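Local coordinates for tudor domain-containing protein 1 (Homo sapiens, PDB 5M9N) that probably takes part in piRNA-guided repression of transposable elements during spermatogenesis, interacting with Piwi proteins methylated on arginine, at residues K27-N32 and E140-A145; F50-L55 and I146-A151. All blocks are in the same frame, centred on the assembly; numbering follows the deposited sequence.

Interaction 1. Residues K27-N32 and E140-A145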
loop_
_atom_site.group_PDB
_atom_site.type_symbol
_atom_site.label_atom_id
_atom_site.label_comp_id
_atom_site.label_asym_id
_atom_site.label_seq_id
_atom_site.Cartn_x
_atom_site.Cartn_y
_atom_site.Cartn_z
ATOM N N LYS A 27 -6.230 -5.897 10.057
ATOM C CA LYS A 27 -6.306 -7.236 9.464
ATOM C C LYS A 27 -5.417 -7.291 8.222
ATOM O O LYS A 27 -5.103 -6.257 7.642
ATOM C CB LYS A 27 -7.749 -7.558 9.118
ATOM C CG LYS A 27 -8.625 -7.789 10.331
ATOM C CD LYS A 27 -10.090 -7.876 9.907
ATOM C CE LYS A 27 -10.932 -8.669 10.884
ATOM N NZ LYS A 27 -10.925 -8.015 12.223
ATOM N N VAL A 28 -5.005 -8.495 7.824
ATOM C CA VAL A 28 -4.030 -8.684 6.734
ATOM C C VAL A 28 -4.618 -9.641 5.709
ATOM O O VAL A 28 -5.188 -10.682 6.066
ATOM C CB VAL A 28 -2.694 -9.221 7.272
ATOM C CG1 VAL A 28 -1.757 -9.631 6.138
ATOM C CG2 VAL A 28 -2.016 -8.163 8.143
ATOM N N LEU A 29 -4.484 -9.290 4.431
ATOM C CA LEU A 29 -4.878 -10.210 3.390
ATOM C C LEU A 29 -4.058 -11.497 3.535
ATOM O O LEU A 29 -2.847 -11.466 3.720
ATOM C CB LEU A 29 -4.690 -9.591 2.006
ATOM C CG LEU A 29 -5.662 -8.460 1.701
ATOM C CD1 LEU A 29 -5.120 -7.557 0.613
ATOM C CD2 LEU A 29 -7.033 -8.992 1.287
ATOM N N THR A 30 -4.772 -12.616 3.550
ATOM C CA THR A 30 -4.191 -13.941 3.480
ATOM C C THR A 30 -3.786 -14.046 2.025
ATOM O O THR A 30 -4.643 -13.924 1.114
ATOM C CB THR A 30 -5.217 -15.055 3.825
ATOM O OG1 THR A 30 -5.603 -14.958 5.202
ATOM C CG2 THR A 30 -4.648 -16.476 3.555
ATOM N N LEU A 31 -2.483 -14.197 1.825
ATOM C CA LEU A 31 -1.896 -14.464 0.538
ATOM C C LEU A 31 -1.072 -15.714 0.740
ATOM O O LEU A 31 -0.037 -15.682 1.400
ATOM C CB LEU A 31 -1.034 -13.301 0.087
ATOM C CG LEU A 31 -1.661 -12.511 -1.054
ATOM C CD1 LEU A 31 -3.027 -11.969 -0.697
ATOM C CD2 LEU A 31 -0.702 -11.410 -1.471
ATOM N N ASN A 32 -1.598 -16.830 0.279
ATOM C CA ASN A 32 -0.873 -18.099 0.345
ATOM C C ASN A 32 0.105 -18.198 -0.823
ATOM O O ASN A 32 -0.146 -17.627 -1.912
ATOM C CB ASN A 32 -1.853 -19.271 0.334
ATOM C CG ASN A 32 -2.783 -19.263 1.543
ATOM O OD1 ASN A 32 -3.993 -19.404 1.399
ATOM N ND2 ASN A 32 -2.229 -19.063 2.730
ATOM N N GLU A 140 -12.417 -3.540 9.940
ATOM C CA GLU A 140 -12.929 -4.834 9.532
ATOM C C GLU A 140 -12.441 -5.241 8.133
ATOM O O GLU A 140 -12.139 -6.405 7.946
ATOM C CB GLU A 140 -14.452 -4.877 9.639
ATOM C CG GLU A 140 -14.899 -4.871 11.086
ATOM C CD GLU A 140 -16.395 -4.966 11.259
ATOM O OE1 GLU A 140 -17.128 -4.687 10.283
ATOM O OE2 GLU A 140 -16.837 -5.284 12.381
ATOM N N LEU A 141 -12.334 -4.297 7.190
ATOM C CA LEU A 141 -11.666 -4.553 5.918
ATOM C C LEU A 141 -10.167 -4.802 6.141
ATOM O O LEU A 141 -9.546 -4.022 6.831
ATOM C CB LEU A 141 -11.839 -3.361 4.958
ATOM C CG LEU A 141 -11.414 -3.665 3.495
ATOM C CD1 LEU A 141 -12.374 -4.691 2.937
ATOM C CD2 LEU A 141 -11.407 -2.445 2.592
ATOM N N PRO A 142 -9.594 -5.902 5.596
ATOM C CA PRO A 142 -8.150 -5.990 5.673
ATOM C C PRO A 142 -7.459 -4.881 4.900
ATOM O O PRO A 142 -7.995 -4.349 3.908
ATOM C CB PRO A 142 -7.812 -7.388 5.129
ATOM C CG PRO A 142 -9.095 -8.120 5.002
ATOM C CD PRO A 142 -10.220 -7.194 5.267
ATOM N N MET A 143 -6.269 -4.533 5.369
ATOM C CA MET A 143 -5.444 -3.562 4.712
ATOM C C MET A 143 -5.157 -3.929 3.247
ATOM O O MET A 143 -4.759 -5.066 2.913
ATOM C CB MET A 143 -4.128 -3.368 5.477
ATOM C CG MET A 143 -4.300 -2.822 6.872
ATOM S SD MET A 143 -2.730 -2.601 7.725
ATOM C CE MET A 143 -2.252 -4.310 7.890
ATOM N N GLN A 144 -5.425 -3.010 2.346
ATOM C CA GLN A 144 -5.438 -3.379 0.952
ATOM C C GLN A 144 -4.138 -3.228 0.157
ATOM O O GLN A 144 -4.119 -3.687 -0.988
ATOM C CB GLN A 144 -6.569 -2.656 0.267
ATOM C CG GLN A 144 -7.936 -3.036 0.856
ATOM C CD GLN A 144 -8.379 -4.437 0.492
ATOM O OE1 GLN A 144 -8.437 -4.782 -0.714
ATOM N NE2 GLN A 144 -8.753 -5.222 1.474
ATOM N N ALA A 145 -3.121 -2.537 0.666
ATOM C CA ALA A 145 -1.870 -2.351 -0.063
ATOM C C ALA A 145 -1.014 -3.548 0.283
ATOM O O ALA A 145 -0.723 -3.773 1.458
ATOM C CB ALA A 145 -1.154 -1.090 0.339
HETATM O O HOH W 1 -7.900 -3.805 8.991
#

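Interaction 2. Residues F50-L55 and I146-A151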
loop_
_atom_site.group_PDB
_atom_site.type_symbol
_atom_site.label_atom_id
_atom_site.label_comp_id
_atom_site.label_asym_id
_atom_site.label_seq_id
_atom_site.Cartn_x
_atom_site.Cartn_y
_atom_site.Cartn_z
ATOM N N PHE A 50 7.442 -2.375 -3.261
ATOM C CA PHE A 50 6.296 -1.897 -4.012
ATOM C C PHE A 50 5.029 -2.507 -3.452
ATOM O O PHE A 50 5.113 -3.372 -2.601
ATOM C CB PHE A 50 6.474 -2.084 -5.517
ATOM C CG PHE A 50 6.389 -3.516 -5.995
ATOM C CD1 PHE A 50 7.514 -4.321 -6.031
ATOM C CD2 PHE A 50 5.191 -4.037 -6.450
ATOM C CE1 PHE A 50 7.473 -5.644 -6.465
ATOM C CE2 PHE A 50 5.130 -5.342 -6.877
ATOM C CZ PHE A 50 6.261 -6.143 -6.916
ATOM N N PHE A 51 3.865 -2.031 -3.939
ATOM C CA PHE A 51 2.561 -2.376 -3.377
ATOM C C PHE A 51 1.573 -2.676 -4.463
ATOM O O PHE A 51 1.503 -1.922 -5.411
ATOM C CB PHE A 51 1.985 -1.222 -2.600
ATOM C CG PHE A 51 2.744 -0.939 -1.350
ATOM C CD1 PHE A 51 3.790 -0.084 -1.369
ATOM C CD2 PHE A 51 2.416 -1.576 -0.217
ATOM C CE1 PHE A 51 4.505 0.184 -0.190
ATOM C CE2 PHE A 51 3.087 -1.315 0.978
ATOM C CZ PHE A 51 4.114 -0.425 0.987
ATOM N N CYS A 52 0.792 -3.713 -4.255
ATOM C CA CYS A 52 -0.235 -4.111 -5.234
ATOM C C CYS A 52 -1.543 -4.042 -4.475
ATOM O O CYS A 52 -1.577 -4.148 -3.244
ATOM C CB CYS A 52 0.029 -5.566 -5.694
ATOM S SG CYS A 52 1.511 -5.676 -6.700
ATOM N N GLN A 53 -2.621 -3.830 -5.217
ATOM C CA GLN A 53 -3.944 -4.065 -4.723
ATOM C C GLN A 53 -4.649 -5.078 -5.648
ATOM O O GLN A 53 -4.381 -5.117 -6.838
ATOM C CB GLN A 53 -4.764 -2.774 -4.763
ATOM C CG GLN A 53 -4.227 -1.578 -4.010
ATOM C CD GLN A 53 -4.939 -0.297 -4.386
ATOM O OE1 GLN A 53 -5.105 0.001 -5.571
ATOM N NE2 GLN A 53 -5.402 0.453 -3.390
ATOM N N GLN A 54 -5.568 -5.819 -5.056
ATOM C CA GLN A 54 -6.398 -6.742 -5.726
ATOM C C GLN A 54 -7.418 -5.936 -6.490
ATOM O O GLN A 54 -8.055 -5.039 -5.938
ATOM C CB GLN A 54 -7.070 -7.657 -4.726
ATOM C CG GLN A 54 -6.082 -8.501 -3.953
ATOM C CD GLN A 54 -6.739 -9.298 -2.852
ATOM O OE1 GLN A 54 -7.845 -8.987 -2.420
ATOM N NE2 GLN A 54 -6.066 -10.337 -2.392
ATOM N N LEU A 55 -7.590 -6.240 -7.757
ATOM C CA LEU A 55 -8.558 -5.498 -8.557
ATOM C C LEU A 55 -9.948 -5.579 -7.909
ATOM O O LEU A 55 -10.669 -4.587 -7.857
ATOM C CB LEU A 55 -8.543 -6.002 -9.988
ATOM C CG LEU A 55 -9.522 -5.344 -10.952
ATOM C CD1 LEU A 55 -9.526 -3.811 -10.917
ATOM C CD2 LEU A 55 -9.233 -5.866 -12.351
ATOM N N ILE A 146 -0.727 -4.388 -0.699
ATOM C CA ILE A 146 0.013 -5.616 -0.436
ATOM C C ILE A 146 1.484 -5.325 -0.721
ATOM O O ILE A 146 1.822 -4.966 -1.834
ATOM C CB ILE A 146 -0.486 -6.754 -1.309
ATOM C CG1 ILE A 146 -1.940 -7.109 -0.973
ATOM C CG2 ILE A 146 0.344 -7.999 -1.092
ATOM C CD1 ILE A 146 -2.695 -7.532 -2.198
ATOM N N LYS A 147 2.346 -5.482 0.301
ATOM C CA LYS A 147 3.758 -5.200 0.162
ATOM C C LYS A 147 4.481 -6.360 -0.519
ATOM O O LYS A 147 4.377 -7.501 -0.089
ATOM C CB LYS A 147 4.395 -4.936 1.532
ATOM C CG LYS A 147 5.881 -4.657 1.451
ATOM C CD LYS A 147 6.190 -3.548 0.468
ATOM C CE LYS A 147 7.684 -3.524 0.223
ATOM N NZ LYS A 147 8.409 -4.805 -0.088
ATOM N N CYS A 148 5.225 -6.032 -1.571
ATOM C CA CYS A 148 5.797 -6.971 -2.478
ATOM C C CYS A 148 7.265 -6.708 -2.732
ATOM O O CYS A 148 7.732 -5.564 -2.706
ATOM C CB CYS A 148 5.075 -6.882 -3.830
ATOM S SG CYS A 148 3.344 -7.388 -3.723
ATOM N N VAL A 149 7.963 -7.804 -3.042
ATOM C CA VAL A 149 9.289 -7.806 -3.563
ATOM C C VAL A 149 9.274 -8.671 -4.842
ATOM O O VAL A 149 8.705 -9.730 -4.831
ATOM C CB VAL A 149 10.188 -8.553 -2.580
ATOM C CG1 VAL A 149 11.601 -8.725 -3.140
ATOM C CG2 VAL A 149 10.171 -7.856 -1.237
ATOM N N LEU A 150 9.901 -8.188 -5.900
ATOM C CA LEU A 150 9.865 -8.830 -7.182
ATOM C C LEU A 150 10.818 -10.039 -7.171
ATOM O O LEU A 150 11.996 -9.860 -6.922
ATOM C CB LEU A 150 10.242 -7.835 -8.287
ATOM C CG LEU A 150 9.907 -8.423 -9.675
ATOM C CD1 LEU A 150 8.400 -8.467 -9.908
ATOM C CD2 LEU A 150 10.548 -7.663 -10.809
ATOM N N ALA A 151 10.283 -11.247 -7.371
ATOM C CA ALA A 151 11.038 -12.543 -7.408
ATOM C C ALA A 151 12.087 -12.636 -8.491
ATOM O O ALA A 151 11.909 -12.126 -9.597
ATOM C CB ALA A 151 10.083 -13.749 -7.585
#

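Interaction 1. Residues K27-N32 and E140-A145
Lys27 and Met143 are joined by the one direct hydrogen bond between the two loops: Met143 N donates to Lys27 O at 3.1 Å in a nearly straight bond (165° at the hydrogen), although the donor stands above the carbonyl plane. A water adds a second tie, accepting from Lys27 N and donating to Leu141 O, which also receives Arg101 NH1.

Around these bonds carbon atoms pack on side chains and on backbone carbonyl oxygens. The aliphatic part of Lys27 lies against the backbone, with CD 3.2 Å from Glu140 O and CB beside Pro142 CA. Met143 bends at its last torsion (chi3 -67°), bringing CE 3.5 Å from Lys27 O and 3.9 Å from Val28 CG2. Leu29 crosses Pro142 at about a right angle, its CG 4.2 Å from Pro142 CB, while its CD1 branch comes 3.4 Å from Met143 O and CD2 reaches the amide of Gln144. That amide is held by its own loop, Gln144 NE2 donating to Pro142 O at 2.7 Å.

Polar pairing is thus concentrated at Lys27. Farther on, Pro142 CB lies 3.9 Å from Leu29 N, which is buried without a partner, so this end of the surface contact relies on van der Waals packing of Leu29 against Pro142, the Met143 carbonyl and Gln144.

Interaction 2. Residues F50-L55 and I146-A151
Ile146 N donates to Cys52 O at 2.7 Å, the shortest bond of this strand pair and nearly straight at 169°. Cys52 N answers on a lone pair of Ile146 O at 2.9 Å, closing one hydrogen-bonded pair of the antiparallel ladder. The other joins Phe50 and Cys148: Cys148 N reaches Phe50 O at 2.9 Å, and Phe50 N reaches Cys148 O at 3.2 Å, tilted only a little from the carbonyl plane. Phe51 and Lys147 form the non-hydrogen-bonded pair between them. Lys147 is deposited in two conformers; in the one described here its NZ also lies 2.8 Å from Cys148 O, well above the carbonyl plane, a second grip that is doubtful because it depends on that conformer.

Phe50, Cys52, Ile146 and Cys148 face the same side of the sheet. Phe50 CG sits between its backbone N and carbonyl carbon (chi1 72°), and the ring lies across the neighbouring strand. Cys148 CB packs over one face, offset toward the rim and 3.6 Å from the ring centroid, while Leu150 N approaches the edge. The sulfurs Cys52 SG and Cys148 SG touch at 3.9 Å without being bonded. Beyond them, the side chains of Ile146 and Gln54 cross at about a right angle, Ile146 CD1 meeting Gln54 CG. Val191 of strand 189-195, which runs parallel to 146-150, packs on Phe50.

On the other face of the sheet, that of Phe51 and Lys147, Lys147 CD in the same conformer makes a CH-pi contact over the Phe51 ring, 4.0 Å from its centroid.

Phe51 and Gln53 also bond to strand 36-44, and Lys147 to Ser189, placing this pair inside the curled mixed sheet. The arrangement fits the OB-like, staphylococcal-nuclease-type half of an extended Tudor domain, whose strands come from both sides of the Tudor barrel in sequence.

In the fold
Their centres 12 Å apart, the two interactions adjoin because residues 140-145 run straight into strand 146-150. Their segments alternate along the chain: 27-32, 50-55, 140-145, 146-151. Leu29 and Leu31 pack on Ile146, and Ala145 on Phe51, so the loop contact of interaction 1 continues into the strand pair of interaction 2. Between the early and late segments come helix 58-73, which Leu141 and Gln144 touch, and the five-stranded antiparallel sheet of residues 88-132. Both interactions therefore bring chain from before that sheet together with chain after it, consistent with an extended Tudor domain built as one unit from a Tudor barrel and a nuclease-like half.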